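Local coordinates for SnoaL-like domain-containing protein (Burkholderia thailandensis E264, PDB 3EC9), which is of unknown function but has an NTF2-like fold and, as in SnoaL-like relatives, probably binds a small molecule in a pocket against its curved sheet, at residues Ile41-Met46 and Asn64-Leu69; Tyr76-Asp81 and Val111-Arg116; Tyr22-Arg27 and Ala31-Asp36. All blocks are in the same frame, centred on the assembly; numbering follows the deposited sequence. Where two conformers were deposited one is given.

Overall arrangement
Along the chain, contact 3 closes before contact 1 opens, and contact 2 follows. Their centres lie about 13 to 14 Å from one another. Contacts 1 and 2 reach the same mixed sheet and touch through Trp-43 and Trp-115; helix 58-72 of contact 1 runs directly into strand 73-86 of contact 2. Contact 3 joins two helices, and its Tyr-22 hydroxyl probably hydrogen-bonds both His-113 and Trp-115 of contact 2. Phe-66 of contact 1 packs beside Ser-25 of contact 3. Together they bring helices and sheet around the interior of an NTF2-like domain, beside which glycerol and acetate, probably from the crystallisation liquor, are found; this is consistent with a pocket.

Contact 1: Ile41-Met46 and Asn64-Leu69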
# COMPACT_ATOMS: atom_id res chain seq x y z
N ILE B 41 -20.27 1.17 4.50
CA ILE B 41 -18.95 1.27 3.85
C ILE B 41 -18.08 2.43 4.37
O ILE B 41 -18.57 3.53 4.53
CB ILE B 41 -19.11 1.45 2.29
CG1 ILE B 41 -17.77 1.37 1.56
CG2 ILE B 41 -19.82 2.75 1.98
CD1 ILE B 41 -17.04 0.07 1.76
N GLU B 42 -16.79 2.16 4.60
CA GLU B 42 -15.76 3.18 4.73
C GLU B 42 -14.71 2.92 3.65
O GLU B 42 -14.01 1.92 3.69
CB GLU B 42 -15.17 3.15 6.15
CG GLU B 42 -16.22 3.47 7.20
CD GLU B 42 -15.68 3.49 8.63
OE1 GLU B 42 -14.45 3.42 8.82
OE2 GLU B 42 -16.52 3.59 9.55
N TRP B 43 -14.66 3.80 2.66
CA TRP B 43 -13.78 3.66 1.50
C TRP B 43 -12.80 4.85 1.53
O TRP B 43 -13.18 6.01 1.32
CB TRP B 43 -14.63 3.67 0.24
CG TRP B 43 -13.91 3.61 -1.03
CD1 TRP B 43 -13.02 4.56 -1.54
CD2 TRP B 43 -14.01 2.59 -2.02
NE1 TRP B 43 -12.59 4.18 -2.77
CE2 TRP B 43 -13.18 2.99 -3.11
CE3 TRP B 43 -14.74 1.40 -2.13
CZ2 TRP B 43 -13.03 2.22 -4.28
CZ3 TRP B 43 -14.56 0.62 -3.31
CH2 TRP B 43 -13.72 1.04 -4.35
N THR B 44 -11.55 4.53 1.83
CA THR B 44 -10.51 5.51 2.00
C THR B 44 -9.50 5.57 0.81
O THR B 44 -8.76 4.62 0.52
CB THR B 44 -9.72 5.31 3.30
OG1 THR B 44 -10.65 5.37 4.39
CG2 THR B 44 -8.61 6.34 3.43
N GLU B 45 -9.49 6.70 0.14
CA GLU B 45 -8.49 7.04 -0.87
C GLU B 45 -7.34 7.70 -0.06
O GLU B 45 -7.58 8.45 0.90
CB GLU B 45 -9.05 8.02 -1.89
CG GLU B 45 -10.14 7.42 -2.78
CD GLU B 45 -9.60 6.50 -3.80
OE1 GLU B 45 -8.86 6.94 -4.69
OE2 GLU B 45 -9.96 5.32 -3.78
N MSE B 46 -6.10 7.34 -0.41
CA MSE B 46 -4.96 7.78 0.38
C MSE B 46 -4.82 9.30 0.49
O MSE B 46 -5.11 10.02 -0.44
CB MSE B 46 -3.68 7.18 -0.22
CG MSE B 46 -2.51 7.33 0.63
SE MSE B 46 -0.89 6.40 -0.03
CE MSE B 46 -0.51 5.08 1.37
N ASN B 64 -17.38 11.01 -6.13
CA ASN B 64 -16.18 11.73 -5.66
C ASN B 64 -14.86 11.00 -5.93
O ASN B 64 -13.78 11.57 -5.77
CB ASN B 64 -16.29 12.05 -4.17
CG ASN B 64 -17.60 12.81 -3.80
OD1 ASN B 64 -18.12 13.63 -4.60
ND2 ASN B 64 -18.14 12.53 -2.59
N VAL B 65 -14.94 9.74 -6.34
CA VAL B 65 -13.75 8.98 -6.71
C VAL B 65 -13.78 8.64 -8.21
O VAL B 65 -13.06 9.23 -8.98
CB VAL B 65 -13.54 7.72 -5.85
CG1 VAL B 65 -12.21 7.00 -6.22
CG2 VAL B 65 -13.60 8.06 -4.35
N PHE B 66 -14.65 7.72 -8.62
CA PHE B 66 -14.56 7.22 -9.98
C PHE B 66 -14.93 8.25 -11.03
O PHE B 66 -14.27 8.36 -12.03
CB PHE B 66 -15.41 5.97 -10.13
CG PHE B 66 -14.84 4.80 -9.39
CD1 PHE B 66 -13.78 4.08 -9.94
CD2 PHE B 66 -15.32 4.43 -8.15
CE1 PHE B 66 -13.23 3.01 -9.25
CE2 PHE B 66 -14.78 3.36 -7.46
CZ PHE B 66 -13.72 2.66 -8.02
N ARG B 67 -16.00 9.01 -10.80
CA ARG B 67 -16.37 10.07 -11.75
C ARG B 67 -15.22 11.08 -11.92
O ARG B 67 -14.91 11.49 -13.01
CB ARG B 67 -17.66 10.77 -11.33
CG ARG B 67 -17.99 11.99 -12.21
CD ARG B 67 -19.28 12.69 -11.77
NE ARG B 67 -19.09 13.32 -10.46
CZ ARG B 67 -19.95 14.15 -9.90
NH1 ARG B 67 -21.11 14.39 -10.46
NH2 ARG B 67 -19.66 14.66 -8.72
N ARG B 68 -14.62 11.51 -10.80
CA ARG B 68 -13.55 12.50 -10.83
C ARG B 68 -12.35 11.94 -11.60
O ARG B 68 -11.71 12.67 -12.39
CB ARG B 68 -13.18 12.92 -9.40
CG ARG B 68 -12.13 13.92 -9.36
CD ARG B 68 -11.86 14.43 -7.94
NE ARG B 68 -10.60 15.16 -7.93
CZ ARG B 68 -10.03 15.67 -6.87
NH1 ARG B 68 -10.61 15.54 -5.68
NH2 ARG B 68 -8.91 16.36 -7.00
N LEU B 69 -12.04 10.67 -11.40
CA LEU B 69 -10.93 10.05 -12.12
C LEU B 69 -11.17 10.15 -13.64
O LEU B 69 -10.24 10.51 -14.39
CB LEU B 69 -10.64 8.60 -11.69
CG LEU B 69 -9.94 8.38 -10.33
CD1 LEU B 69 -9.93 6.90 -9.90
CD2 LEU B 69 -8.56 8.99 -10.39
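The methyl groups of Val-65 press against the bent side chain of Glu-45, while the ring of Phe-66 reaches the six-membered ring of Trp-43. Val-65 CG1 lies 3.6 Å from Glu-45 CD and touches both carboxylate oxygens, and Val-65 CG2 rests on Glu-45 CG at 3.9 Å. Valine suits this place because its two methyls pack along CG and CD of the bent glutamate, whose OE2 the indole N-H engages. Trp-43 CZ2 and Phe-66 CE2 approach to 3.8 Å, with the two rings inclined by 67°; the side chains cross at about a right angle.

The bend of Glu-45 at chi2 (-74°) carries its carboxylate back toward the indole two residues earlier. There Trp-43 NE1 donates to Glu-45 OE2 at 3.0 Å, reaching the oxygen from its anti side and somewhat out of the carboxylate plane. This bond satisfies the buried indole N-H and restrains both side chains. Further out, Phe-125 of the neighbouring strand stacks on Trp-43, Ile-61 touches both aromatic residues, and Tyr-55 touches Glu-45 and Val-65. An acetate about 3 Å from the Glu-45 side chain and a glycerol about 3 Å from that of Trp-43 may mark a pocket. A long helix over a curved sheet, with aromatic rings and a buried glutamate between them, is consistent with the cone-like interior of the NTF2-like fold.

Contact 2: Tyr76-Asp81 and Val111-Arg116; sequences YTFKLD and VAHVWR
Phe-78 and Val-111, the nearest pair across the two strands, keep their CA atoms 8.7 Å apart, because strand 89-100 runs between strands 73-86 and 106-118 and is hydrogen-bonded to both. The contact is therefore made by side chains that lean over this middle strand. The chi1 of 173° swings the Phe-78 ring away from its own backbone N and out toward Val-111 and His-113. Val-111 CG1 comes in at the rim, near the ring plane, and is 3.4 Å from Phe-78 CE1, a tight fit.

The face of the same ring receives His-113. Its CE1 stands 3.7 Å above the Phe-78 plane, displaced toward the rim, in an edge-to-face pair with planes at 52°. Phe-78 CZ and His-113 CE1 are 3.8 Å apart. The imidazole C-H between two nitrogens is probably polarised, which suits it to point at an aromatic face. On the opposite face, the backbone N of Leu-80 lies 3.8 Å above the plane, also toward the rim, so the phenyl ring is packed from both sides.

All three side chains belong to the inner surface of the strongly curved sheet of the NTF2-like fold, where the pocket of this family lies; a glycerol is found about 4 Å from the side chain of Phe-78 and an acetate about 4 Å from that of His-113. Histidine can use both its nitrogens here: ND1 is hydrogen-bonded to the hydroxyl of Tyr-22, from helix 14-26, and NE2 to that of Tyr-96, on the middle strand. These two bonds fix the rotation of the buried imidazole and so hold CE1 against Phe-78. The Tyr-22 hydroxyl also receives the indole N-H of Trp-115.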
# COMPACT_ATOMS: atom_id res chain seq x y z
N TYR B 76 -7.29 6.30 -17.24
CA TYR B 76 -6.96 5.90 -15.88
C TYR B 76 -7.28 4.41 -15.71
O TYR B 76 -8.41 3.99 -15.90
CB TYR B 76 -7.71 6.72 -14.79
CG TYR B 76 -6.97 6.57 -13.47
CD1 TYR B 76 -7.17 5.47 -12.62
CD2 TYR B 76 -6.02 7.49 -13.08
CE1 TYR B 76 -6.44 5.31 -11.45
CE2 TYR B 76 -5.33 7.36 -11.91
CZ TYR B 76 -5.52 6.25 -11.11
OH TYR B 76 -4.79 6.15 -9.93
N THR B 77 -6.25 3.63 -15.37
CA THR B 77 -6.36 2.16 -15.38
C THR B 77 -5.75 1.54 -14.13
O THR B 77 -4.71 2.00 -13.67
CB THR B 77 -5.58 1.63 -16.62
OG1 THR B 77 -6.15 2.18 -17.82
CG2 THR B 77 -5.65 0.11 -16.72
N PHE B 78 -6.39 0.48 -13.64
CA PHE B 78 -5.81 -0.40 -12.63
C PHE B 78 -5.64 -1.77 -13.24
O PHE B 78 -6.58 -2.29 -13.84
CB PHE B 78 -6.68 -0.51 -11.38
CG PHE B 78 -6.18 -1.52 -10.41
CD1 PHE B 78 -4.96 -1.35 -9.78
CD2 PHE B 78 -6.91 -2.66 -10.15
CE1 PHE B 78 -4.48 -2.30 -8.90
CE2 PHE B 78 -6.44 -3.61 -9.28
CZ PHE B 78 -5.21 -3.41 -8.65
N LYS B 79 -4.44 -2.30 -13.10
CA LYS B 79 -4.13 -3.64 -13.55
C LYS B 79 -3.80 -4.48 -12.32
O LYS B 79 -2.83 -4.24 -11.63
CB LYS B 79 -2.97 -3.64 -14.56
CG LYS B 79 -3.27 -2.90 -15.87
N LEU B 80 -4.63 -5.48 -12.05
CA LEU B 80 -4.44 -6.38 -10.93
C LEU B 80 -3.36 -7.41 -11.21
O LEU B 80 -3.44 -8.12 -12.22
CB LEU B 80 -5.74 -7.11 -10.65
CG LEU B 80 -5.84 -7.96 -9.38
CD1 LEU B 80 -5.69 -7.14 -8.08
CD2 LEU B 80 -7.13 -8.81 -9.35
N ASP B 81 -2.38 -7.47 -10.30
CA ASP B 81 -1.25 -8.37 -10.41
C ASP B 81 -1.34 -9.55 -9.43
O ASP B 81 -0.96 -10.67 -9.76
CB ASP B 81 0.07 -7.60 -10.20
CG ASP B 81 0.43 -6.66 -11.37
OD1 ASP B 81 0.09 -6.94 -12.54
OD2 ASP B 81 1.06 -5.62 -11.10
N VAL B 111 0.35 -0.03 -6.47
CA VAL B 111 -0.74 0.20 -5.54
C VAL B 111 -1.09 -1.12 -4.84
O VAL B 111 -1.06 -2.19 -5.46
CB VAL B 111 -2.00 0.82 -6.20
CG1 VAL B 111 -2.49 0.01 -7.40
CG2 VAL B 111 -3.11 1.01 -5.13
N ALA B 112 -1.42 -1.02 -3.55
CA ALA B 112 -2.09 -2.08 -2.82
C ALA B 112 -3.42 -1.55 -2.28
O ALA B 112 -3.53 -0.35 -1.88
CB ALA B 112 -1.22 -2.61 -1.67
N HIS B 113 -4.44 -2.41 -2.30
CA HIS B 113 -5.76 -2.15 -1.75
C HIS B 113 -6.10 -3.17 -0.68
O HIS B 113 -6.00 -4.38 -0.93
CB HIS B 113 -6.85 -2.28 -2.79
CG HIS B 113 -6.65 -1.44 -4.00
ND1 HIS B 113 -6.89 -1.89 -5.27
CD2 HIS B 113 -6.29 -0.14 -4.12
CE1 HIS B 113 -6.66 -0.92 -6.13
NE2 HIS B 113 -6.33 0.16 -5.46
N VAL B 114 -6.45 -2.68 0.49
CA VAL B 114 -6.88 -3.55 1.59
C VAL B 114 -8.41 -3.47 1.76
O VAL B 114 -8.98 -2.38 1.88
CB VAL B 114 -6.19 -3.19 2.95
CG1 VAL B 114 -6.74 -4.08 4.09
CG2 VAL B 114 -4.66 -3.28 2.81
N TRP B 115 -9.05 -4.63 1.66
CA TRP B 115 -10.50 -4.76 1.67
C TRP B 115 -10.93 -5.59 2.88
O TRP B 115 -10.24 -6.55 3.23
CB TRP B 115 -10.97 -5.57 0.45
CG TRP B 115 -10.62 -5.02 -0.88
CD1 TRP B 115 -9.46 -5.24 -1.58
CD2 TRP B 115 -11.43 -4.20 -1.70
NE1 TRP B 115 -9.52 -4.60 -2.81
CE2 TRP B 115 -10.71 -3.94 -2.90
CE3 TRP B 115 -12.71 -3.65 -1.55
CZ2 TRP B 115 -11.24 -3.16 -3.93
CZ3 TRP B 115 -13.22 -2.88 -2.58
CH2 TRP B 115 -12.51 -2.64 -3.73
N ARG B 116 -12.09 -5.26 3.45
CA ARG B 116 -12.72 -6.08 4.50
C ARG B 116 -14.18 -6.33 4.11
O ARG B 116 -14.88 -5.41 3.70
CB ARG B 116 -12.65 -5.38 5.87
CG ARG B 116 -13.23 -6.21 7.03
CD ARG B 116 -12.83 -5.68 8.42
NE ARG B 116 -13.38 -4.34 8.70
CZ ARG B 116 -12.69 -3.20 8.69
NH1 ARG B 116 -11.38 -3.17 8.43
NH2 ARG B 116 -13.31 -2.07 8.97

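Contact 3: Tyr22-Arg27 and Ala31-Asp36; sequences YAASDR and AAMMAD
A tight helical corner in the N-terminal part of the NTF2-like fold brings Ala-24 at the end of helix 14-26 against Ala-32 and Met-33 of the short helix 30-34. Across it the CA atoms of Ala-24 and Met-33 are only 5.1 Å apart, because the lone methyl of Ala-24 leaves room for the backbone of Met-33, with Ala-32 equally small beside it. Ala-24 CB points into the second helix, 3.6 Å from Ala-32 CB and 3.4 Å from Met-33 N, and it also meets the start of the Met-33 side chain, with Met-33 CG at 3.8 Å.

Met-33, a selenomethionine deposited in two conformers, lies beside Ser-25. In the conformer given, its unbranched chain brings CG to 4.0 Å from Ser-25 CB; the position of its terminal methyl is doubtful. The Ser-25 hydroxyl hydrogen-bonds a glycerol, probably from the crystallisation liquor, consistent with this corner lying near the pocket.

Within the fold, helix 14-26 packs on strand 73-86 through Tyr-22, which turns from the contact to touch Leu-80 and Leu-83, whereas helix 30-34 meets helix 58-72 through Met-34, on Ala-58, Ile-61 and Val-62. His-21 ties the two helices of the corner together by a hydrogen bond from ND1 to the carbonyl O of Met-33.

Arg-27, the first residue to leave helical geometry, folds back over the corner. Its CG lies between the backbone N and the carbonyl carbon (chi1 69°), and the chain extended from there lays the guanidinium face over Ala-24 CA, 3.6 Å from the plane. Arg-27 NH2 touches Ala-32 CB at 3.5 Å while forming a salt bridge to Asp-29 in the turn. A long arginine can thus rest on the apolar alanines and still reach an acid.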
# COMPACT_ATOMS: atom_id res chain seq x y z
N TYR B 22 -13.28 -6.16 -8.88
CA TYR B 22 -12.19 -5.80 -9.78
C TYR B 22 -12.54 -6.05 -11.24
O TYR B 22 -12.24 -5.24 -12.10
CB TYR B 22 -10.92 -6.55 -9.43
CG TYR B 22 -10.12 -5.95 -8.29
CD1 TYR B 22 -9.70 -4.62 -8.30
CD2 TYR B 22 -9.74 -6.73 -7.21
CE1 TYR B 22 -8.92 -4.06 -7.22
CE2 TYR B 22 -9.00 -6.20 -6.15
CZ TYR B 22 -8.58 -4.89 -6.17
OH TYR B 22 -7.81 -4.44 -5.14
N ALA B 23 -13.24 -7.16 -11.48
CA ALA B 23 -13.67 -7.49 -12.82
C ALA B 23 -14.63 -6.42 -13.35
O ALA B 23 -14.52 -5.99 -14.50
CB ALA B 23 -14.30 -8.89 -12.85
N ALA B 24 -15.60 -6.03 -12.53
CA ALA B 24 -16.58 -5.00 -12.88
C ALA B 24 -15.91 -3.68 -13.13
O ALA B 24 -16.27 -2.94 -14.04
CB ALA B 24 -17.64 -4.87 -11.78
N SER B 25 -14.92 -3.37 -12.29
CA SER B 25 -14.23 -2.08 -12.40
C SER B 25 -13.44 -1.99 -13.69
O SER B 25 -13.42 -0.94 -14.36
CB SER B 25 -13.29 -1.90 -11.20
OG SER B 25 -12.61 -0.67 -11.29
N ASP B 26 -12.79 -3.07 -14.06
CA ASP B 26 -12.02 -3.11 -15.28
C ASP B 26 -12.89 -2.87 -16.52
O ASP B 26 -12.48 -2.20 -17.47
CB ASP B 26 -11.29 -4.42 -15.40
CG ASP B 26 -10.27 -4.40 -16.51
OD1 ASP B 26 -9.46 -3.45 -16.56
OD2 ASP B 26 -10.31 -5.31 -17.35
N ARG B 27 -14.11 -3.37 -16.50
CA ARG B 27 -14.97 -3.24 -17.69
C ARG B 27 -15.94 -2.05 -17.56
O ARG B 27 -16.79 -1.84 -18.43
CB ARG B 27 -15.68 -4.58 -17.99
CG ARG B 27 -16.68 -4.96 -16.98
CD ARG B 27 -17.32 -6.32 -17.20
NE ARG B 27 -18.48 -6.35 -16.30
CZ ARG B 27 -18.59 -7.06 -15.19
NH1 ARG B 27 -17.67 -7.93 -14.81
NH2 ARG B 27 -19.68 -6.89 -14.45
N ALA B 31 -22.67 -0.40 -11.77
CA ALA B 31 -23.69 -1.13 -11.02
C ALA B 31 -23.09 -2.37 -10.38
O ALA B 31 -23.25 -2.60 -9.17
CB ALA B 31 -24.87 -1.54 -11.92
N ALA B 32 -22.36 -3.15 -11.16
CA ALA B 32 -21.69 -4.35 -10.60
C ALA B 32 -20.55 -3.98 -9.64
O ALA B 32 -20.37 -4.63 -8.61
CB ALA B 32 -21.17 -5.28 -11.73
N MSE B 33 -19.78 -2.94 -9.96
CA MSE B 33 -18.73 -2.49 -9.04
C MSE B 33 -19.24 -2.28 -7.63
O MSE B 33 -18.59 -2.69 -6.66
CB MSE B 33 -18.16 -1.16 -9.47
CG MSE B 33 -17.17 -1.26 -10.58
SE MSE B 33 -16.54 0.55 -10.86
CE MSE B 33 -16.18 0.39 -12.75
N MSE B 34 -20.40 -1.62 -7.53
CA MSE B 34 -20.94 -1.20 -6.24
C MSE B 34 -21.97 -2.17 -5.62
O MSE B 34 -22.45 -1.94 -4.52
CB MSE B 34 -21.58 0.22 -6.35
CG MSE B 34 -20.67 1.33 -6.83
SE MSE B 34 -19.41 1.88 -5.41
CE MSE B 34 -17.96 0.85 -6.03
N ALA B 35 -22.22 -3.28 -6.29
CA ALA B 35 -23.33 -4.21 -5.93
C ALA B 35 -23.19 -4.76 -4.50
O ALA B 35 -24.23 -4.98 -3.82
CB ALA B 35 -23.43 -5.36 -6.90
N ASP B 36 -21.94 -5.01 -4.06
CA ASP B 36 -21.71 -5.63 -2.76
C ASP B 36 -21.22 -4.63 -1.70
O ASP B 36 -20.79 -5.03 -0.61
CB ASP B 36 -20.75 -6.81 -2.86
CG ASP B 36 -21.28 -7.90 -3.77
OD1 ASP B 36 -22.45 -8.33 -3.57
OD2 ASP B 36 -20.53 -8.30 -4.68